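Local coordinates for cytochrome c, mono-and diheme variant (Methylophaga aminisulfidivorans MP, PDB 7C90), which probably carries electrons through a covalently bound heme c, as a cytochrome cL of the bacterial methanol oxidation system, at residues Trp150-Ala162 with Ala171-Lys183. Sequence-based numbering, arbitrary orientation.
Sequences WVRSVYWGSADKA and ANFKPAEVPEDFK
W156 lies against A176, V178, P179 and F182, and it makes the largest share of the contact between the turn after helix 141-153 and the C-terminal tail. Its CB starts against the carbonyl of A176, 3.3 Å from that O. Here chi1 of 62° sets CG between the backbone N and the carbonyl carbon, directing the indole along the tail toward V178 and P179. CG and CD1 then meet CG2 of V178, which crosses the side chain at about a right angle. Farther out, the six-membered ring takes P179 over one face in a CH-pi contact, CD sitting 3.2 Å from the ring centroid, while CG of the proline reaches CZ3 and CH2. Along the NE1-CZ2 edge the five-membered ring of W156 turns toward the face of F182, an edge-to-face pair with planes at 62°. W156 NE1 is buried there without a hydrogen-bond partner. Without the indole, as with an alanine here, P179 CD would probably lose its ring face and F182 be less restrained on that side, with a gap opened between them.

The backbones are tied beside the indole: A176 N donates to Y155 O at 2.9 Å, with an N-H...O angle of 159°, and a water donates to both V154 O and E177 O. On the other flank, F173 CZ meets the edge of the Y155 ring at CD2, 3.3 Å away, and F173 CD2 rests on A159 CB. Y155 OH donates a hydrogen bond to S158 O. F182 O accepts one from NE of R129 of the second subunit, a heme c-binding residue. The arrangement is an extended segment, 173-179, packed along the turn that follows the last long helix of a cytochrome c fold, then a short 3-10 turn that places the side chain of F182 about 7 Å from a bound heme c.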
loop_
_atom_site.group_PDB
_atom_site.type_symbol
_atom_site.label_atom_id
_atom_site.label_comp_id
_atom_site.label_asym_id
_atom_site.label_seq_id
_atom_site.Cartn_x
_atom_site.Cartn_y
_atom_site.Cartn_z
ATOM N N TRP A 150 -11.359 -16.630 -12.776
ATOM C CA TRP A 150 -10.184 -17.198 -12.051
ATOM C C TRP A 150 -10.296 -16.875 -10.563
ATOM O O TRP A 150 -10.029 -17.749 -9.743
ATOM C CB TRP A 150 -8.844 -16.733 -12.665
ATOM C CG TRP A 150 -7.710 -17.337 -11.910
ATOM C CD1 TRP A 150 -7.206 -18.598 -12.041
ATOM C CD2 TRP A 150 -7.052 -16.753 -10.779
ATOM N NE1 TRP A 150 -6.250 -18.816 -11.096
ATOM C CE2 TRP A 150 -6.144 -17.719 -10.295
ATOM C CE3 TRP A 150 -7.156 -15.519 -10.125
ATOM C CZ2 TRP A 150 -5.312 -17.474 -9.203
ATOM C CZ3 TRP A 150 -6.358 -15.294 -9.026
ATOM C CH2 TRP A 150 -5.440 -16.252 -8.578
ATOM N N VAL A 151 -10.658 -15.643 -10.200
ATOM C CA VAL A 151 -10.790 -15.230 -8.779
ATOM C C VAL A 151 -11.838 -16.127 -8.108
ATOM O O VAL A 151 -11.614 -16.528 -6.914
ATOM C CB VAL A 151 -11.117 -13.723 -8.648
ATOM C CG1 VAL A 151 -11.506 -13.351 -7.232
ATOM C CG2 VAL A 151 -9.956 -12.829 -9.100
ATOM N N ARG A 152 -12.951 -16.432 -8.796
ATOM C CA ARG A 152 -13.996 -17.298 -8.185
ATOM C C ARG A 152 -13.455 -18.733 -8.047
ATOM O O ARG A 152 -13.748 -19.325 -7.052
ATOM C CB ARG A 152 -15.293 -17.267 -8.986
ATOM C CG ARG A 152 -15.929 -15.894 -9.054
ATOM C CD ARG A 152 -16.137 -15.230 -7.706
ATOM N NE ARG A 152 -17.103 -14.164 -7.907
ATOM C CZ ARG A 152 -17.364 -13.175 -7.064
ATOM N NH1 ARG A 152 -16.720 -13.074 -5.917
ATOM N NH2 ARG A 152 -18.248 -12.260 -7.408
ATOM N N SER A 153 -12.627 -19.206 -8.974
ATOM C CA SER A 153 -12.152 -20.614 -9.059
ATOM C C SER A 153 -11.231 -20.929 -7.875
ATOM O O SER A 153 -11.161 -22.102 -7.501
ATOM C CB SER A 153 -11.462 -20.873 -10.377
ATOM O OG SER A 153 -10.152 -20.278 -10.406
ATOM N N VAL A 154 -10.560 -19.926 -7.289
ATOM C CA VAL A 154 -9.553 -20.151 -6.204
ATOM C C VAL A 154 -10.192 -19.899 -4.847
ATOM O O VAL A 154 -9.498 -20.057 -3.869
ATOM C CB VAL A 154 -8.274 -19.330 -6.406
ATOM C CG1 VAL A 154 -7.519 -19.850 -7.606
ATOM C CG2 VAL A 154 -8.525 -17.825 -6.531
ATOM N N TYR A 155 -11.494 -19.601 -4.810
ATOM C CA TYR A 155 -12.263 -19.325 -3.568
ATOM C C TYR A 155 -12.133 -20.481 -2.582
ATOM O O TYR A 155 -12.349 -21.636 -3.007
ATOM C CB TYR A 155 -13.746 -19.209 -3.899
ATOM C CG TYR A 155 -14.667 -18.805 -2.785
ATOM C CD1 TYR A 155 -14.621 -17.539 -2.216
ATOM C CD2 TYR A 155 -15.680 -19.657 -2.383
ATOM C CE1 TYR A 155 -15.510 -17.166 -1.221
ATOM C CE2 TYR A 155 -16.592 -19.288 -1.410
ATOM C CZ TYR A 155 -16.533 -18.030 -0.854
ATOM O OH TYR A 155 -17.468 -17.675 0.077
ATOM N N TRP A 156 -11.903 -20.146 -1.311
ATOM C CA TRP A 156 -11.680 -21.086 -0.180
ATOM C C TRP A 156 -12.641 -20.742 0.950
ATOM O O TRP A 156 -12.448 -21.252 2.040
ATOM C CB TRP A 156 -10.210 -21.057 0.292
ATOM C CG TRP A 156 -9.725 -19.738 0.812
ATOM C CD1 TRP A 156 -10.041 -19.151 2.001
ATOM C CD2 TRP A 156 -8.863 -18.815 0.128
ATOM N NE1 TRP A 156 -9.424 -17.933 2.108
ATOM C CE2 TRP A 156 -8.697 -17.702 0.972
ATOM C CE3 TRP A 156 -8.238 -18.814 -1.118
ATOM C CZ2 TRP A 156 -7.908 -16.610 0.614
ATOM C CZ3 TRP A 156 -7.476 -17.730 -1.482
ATOM C CH2 TRP A 156 -7.314 -16.646 -0.621
ATOM N N GLY A 157 -13.598 -19.844 0.714
ATOM C CA GLY A 157 -14.620 -19.486 1.706
ATOM C C GLY A 157 -15.792 -20.466 1.689
ATOM O O GLY A 157 -15.699 -21.508 1.033
ATOM N N SER A 158 -16.858 -20.127 2.388
ATOM C CA SER A 158 -18.056 -20.981 2.569
ATOM C C SER A 158 -18.972 -20.845 1.348
ATOM O O SER A 158 -19.040 -19.744 0.768
ATOM C CB SER A 158 -18.768 -20.618 3.837
ATOM O OG SER A 158 -19.524 -19.432 3.648
ATOM N N ALA A 159 -19.657 -21.925 0.978
ATOM C CA ALA A 159 -20.617 -21.964 -0.150
ATOM C C ALA A 159 -21.789 -21.030 0.152
ATOM O O ALA A 159 -22.377 -20.485 -0.790
ATOM C CB ALA A 159 -21.102 -23.377 -0.363
ATOM N N ASP A 160 -22.128 -20.884 1.426
ATOM C CA ASP A 160 -23.325 -20.131 1.874
ATOM C C ASP A 160 -23.157 -18.652 1.510
ATOM O O ASP A 160 -24.166 -17.972 1.351
ATOM C CB ASP A 160 -23.568 -20.342 3.373
ATOM C CG ASP A 160 -23.300 -21.768 3.833
ATOM O OD1 ASP A 160 -22.104 -22.141 3.944
ATOM O OD2 ASP A 160 -24.286 -22.508 4.054
ATOM N N LYS A 161 -21.926 -18.148 1.431
ATOM C CA LYS A 161 -21.685 -16.695 1.219
ATOM C C LYS A 161 -21.336 -16.445 -0.257
ATOM O O LYS A 161 -21.194 -15.273 -0.589
ATOM C CB LYS A 161 -20.612 -16.161 2.175
ATOM C CG LYS A 161 -20.921 -16.340 3.657
ATOM C CD LYS A 161 -20.172 -15.386 4.580
ATOM C CE LYS A 161 -19.593 -16.053 5.816
ATOM N NZ LYS A 161 -18.524 -15.237 6.446
ATOM N N ALA A 162 -21.243 -17.494 -1.091
ATOM C CA ALA A 162 -20.825 -17.405 -2.504
ATOM C C ALA A 162 -22.016 -17.006 -3.382
ATOM O O ALA A 162 -22.603 -17.891 -4.050
ATOM C CB ALA A 162 -20.221 -18.712 -2.952
ATOM N N ALA A 171 -24.547 -26.684 -3.397
ATOM C CA ALA A 171 -24.764 -28.064 -2.908
ATOM C C ALA A 171 -23.558 -28.931 -3.292
ATOM O O ALA A 171 -23.215 -29.801 -2.476
ATOM C CB ALA A 171 -26.062 -28.622 -3.449
ATOM N N ASN A 172 -22.916 -28.671 -4.445
ATOM C CA ASN A 172 -21.806 -29.499 -5.007
ATOM C C ASN A 172 -20.431 -28.815 -4.917
ATOM O O ASN A 172 -19.532 -29.234 -5.654
ATOM C CB ASN A 172 -22.085 -29.848 -6.465
ATOM C CG ASN A 172 -23.407 -30.567 -6.606
ATOM O OD1 ASN A 172 -24.211 -30.248 -7.484
ATOM N ND2 ASN A 172 -23.657 -31.497 -5.700
ATOM N N PHE A 173 -20.257 -27.831 -4.032
ATOM C CA PHE A 173 -19.053 -26.960 -3.962
ATOM C C PHE A 173 -18.081 -27.480 -2.889
ATOM O O PHE A 173 -18.523 -27.741 -1.759
ATOM C CB PHE A 173 -19.482 -25.512 -3.694
ATOM C CG PHE A 173 -18.343 -24.580 -3.381
ATOM C CD1 PHE A 173 -17.549 -24.068 -4.397
ATOM C CD2 PHE A 173 -18.045 -24.248 -2.068
ATOM C CE1 PHE A 173 -16.483 -23.230 -4.105
ATOM C CE2 PHE A 173 -16.985 -23.404 -1.778
ATOM C CZ PHE A 173 -16.205 -22.907 -2.796
ATOM N N LYS A 174 -16.794 -27.608 -3.226
ATOM C CA LYS A 174 -15.701 -27.804 -2.231
ATOM C C LYS A 174 -14.793 -26.572 -2.225
ATOM O O LYS A 174 -14.263 -26.183 -3.266
ATOM C CB LYS A 174 -14.911 -29.079 -2.537
ATOM C CG LYS A 174 -14.548 -29.926 -1.321
ATOM C CD LYS A 174 -13.314 -29.467 -0.559
ATOM C CE LYS A 174 -12.692 -30.569 0.281
ATOM N NZ LYS A 174 -13.700 -31.281 1.105
ATOM N N PRO A 175 -14.614 -25.903 -1.065
ATOM C CA PRO A 175 -13.663 -24.794 -0.952
ATOM C C PRO A 175 -12.296 -25.212 -1.502
ATOM O O PRO A 175 -11.868 -26.334 -1.249
ATOM C CB PRO A 175 -13.602 -24.483 0.550
ATOM C CG PRO A 175 -14.939 -24.967 1.082
ATOM C CD PRO A 175 -15.339 -26.135 0.194
ATOM N N ALA A 176 -11.662 -24.335 -2.282
ATOM C CA ALA A 176 -10.301 -24.562 -2.819
ATOM C C ALA A 176 -9.298 -24.479 -1.661
ATOM O O ALA A 176 -9.717 -24.207 -0.504
ATOM C CB ALA A 176 -9.972 -23.595 -3.924
ATOM N N GLU A 177 -8.028 -24.723 -1.982
ATOM C CA GLU A 177 -6.879 -24.732 -1.035
ATOM C C GLU A 177 -6.708 -23.313 -0.494
ATOM O O GLU A 177 -6.567 -22.378 -1.319
ATOM C CB GLU A 177 -5.584 -25.173 -1.735
ATOM C CG GLU A 177 -5.688 -26.485 -2.519
ATOM C CD GLU A 177 -6.468 -26.433 -3.830
ATOM O OE1 GLU A 177 -6.990 -25.342 -4.175
ATOM O OE2 GLU A 177 -6.570 -27.488 -4.498
ATOM N N VAL A 178 -6.778 -23.155 0.825
ATOM C CA VAL A 178 -6.380 -21.906 1.526
ATOM C C VAL A 178 -4.898 -21.654 1.250
ATOM O O VAL A 178 -4.085 -22.580 1.271
ATOM C CB VAL A 178 -6.661 -21.986 3.033
ATOM C CG1 VAL A 178 -6.126 -20.764 3.751
ATOM C CG2 VAL A 178 -8.145 -22.171 3.316
ATOM N N PRO A 179 -4.494 -20.409 0.915
ATOM C CA PRO A 179 -3.081 -20.046 0.923
ATOM C C PRO A 179 -2.589 -19.956 2.376
ATOM O O PRO A 179 -3.341 -19.507 3.234
ATOM C CB PRO A 179 -3.035 -18.698 0.188
ATOM C CG PRO A 179 -4.375 -18.609 -0.510
ATOM C CD PRO A 179 -5.337 -19.315 0.422
ATOM N N GLU A 180 -1.358 -20.423 2.598
ATOM C CA GLU A 180 -0.579 -20.324 3.866
ATOM C C GLU A 180 -0.712 -18.910 4.450
ATOM O O GLU A 180 -1.103 -18.785 5.635
ATOM C CB GLU A 180 0.900 -20.640 3.607
ATOM C CG GLU A 180 1.143 -21.808 2.658
ATOM C CD GLU A 180 1.133 -21.450 1.176
ATOM O OE1 GLU A 180 0.129 -21.765 0.487
ATOM O OE2 GLU A 180 2.127 -20.850 0.713
ATOM N N ASP A 181 -0.450 -17.887 3.623
ATOM C CA ASP A 181 -0.217 -16.480 4.052
ATOM C C ASP A 181 -1.528 -15.816 4.492
ATOM O O ASP A 181 -1.445 -14.707 5.056
ATOM C CB ASP A 181 0.453 -15.649 2.955
ATOM C CG ASP A 181 1.345 -16.452 2.025
ATOM O OD1 ASP A 181 0.878 -17.507 1.530
ATOM O OD2 ASP A 181 2.496 -16.020 1.805
ATOM N N PHE A 182 -2.687 -16.450 4.265
ATOM C CA PHE A 182 -4.011 -15.924 4.699
ATOM C C PHE A 182 -4.186 -16.046 6.228
ATOM O O PHE A 182 -5.051 -15.323 6.790
ATOM C CB PHE A 182 -5.158 -16.613 3.949
ATOM C CG PHE A 182 -6.511 -16.047 4.302
ATOM C CD1 PHE A 182 -6.890 -14.792 3.847
ATOM C CD2 PHE A 182 -7.373 -16.735 5.139
ATOM C CE1 PHE A 182 -8.128 -14.262 4.180
ATOM C CE2 PHE A 182 -8.606 -16.201 5.485
ATOM C CZ PHE A 182 -8.988 -14.965 4.997
ATOM N N LYS A 183 -3.411 -16.923 6.881
ATOM C CA LYS A 183 -3.512 -17.242 8.334
ATOM C C LYS A 183 -4.976 -17.509 8.700
ATOM O O LYS A 183 -5.360 -18.651 8.940
ATOM C CB LYS A 183 -2.934 -16.112 9.192
ATOM C CG LYS A 183 -1.419 -15.979 9.145
ATOM C CD LYS A 183 -0.788 -15.796 10.510
ATOM C CE LYS A 183 0.715 -15.633 10.441
ATOM N NZ LYS A 183 1.105 -14.520 9.545
HETATM O O HOH W 1 -7.092 -21.246 -3.702
#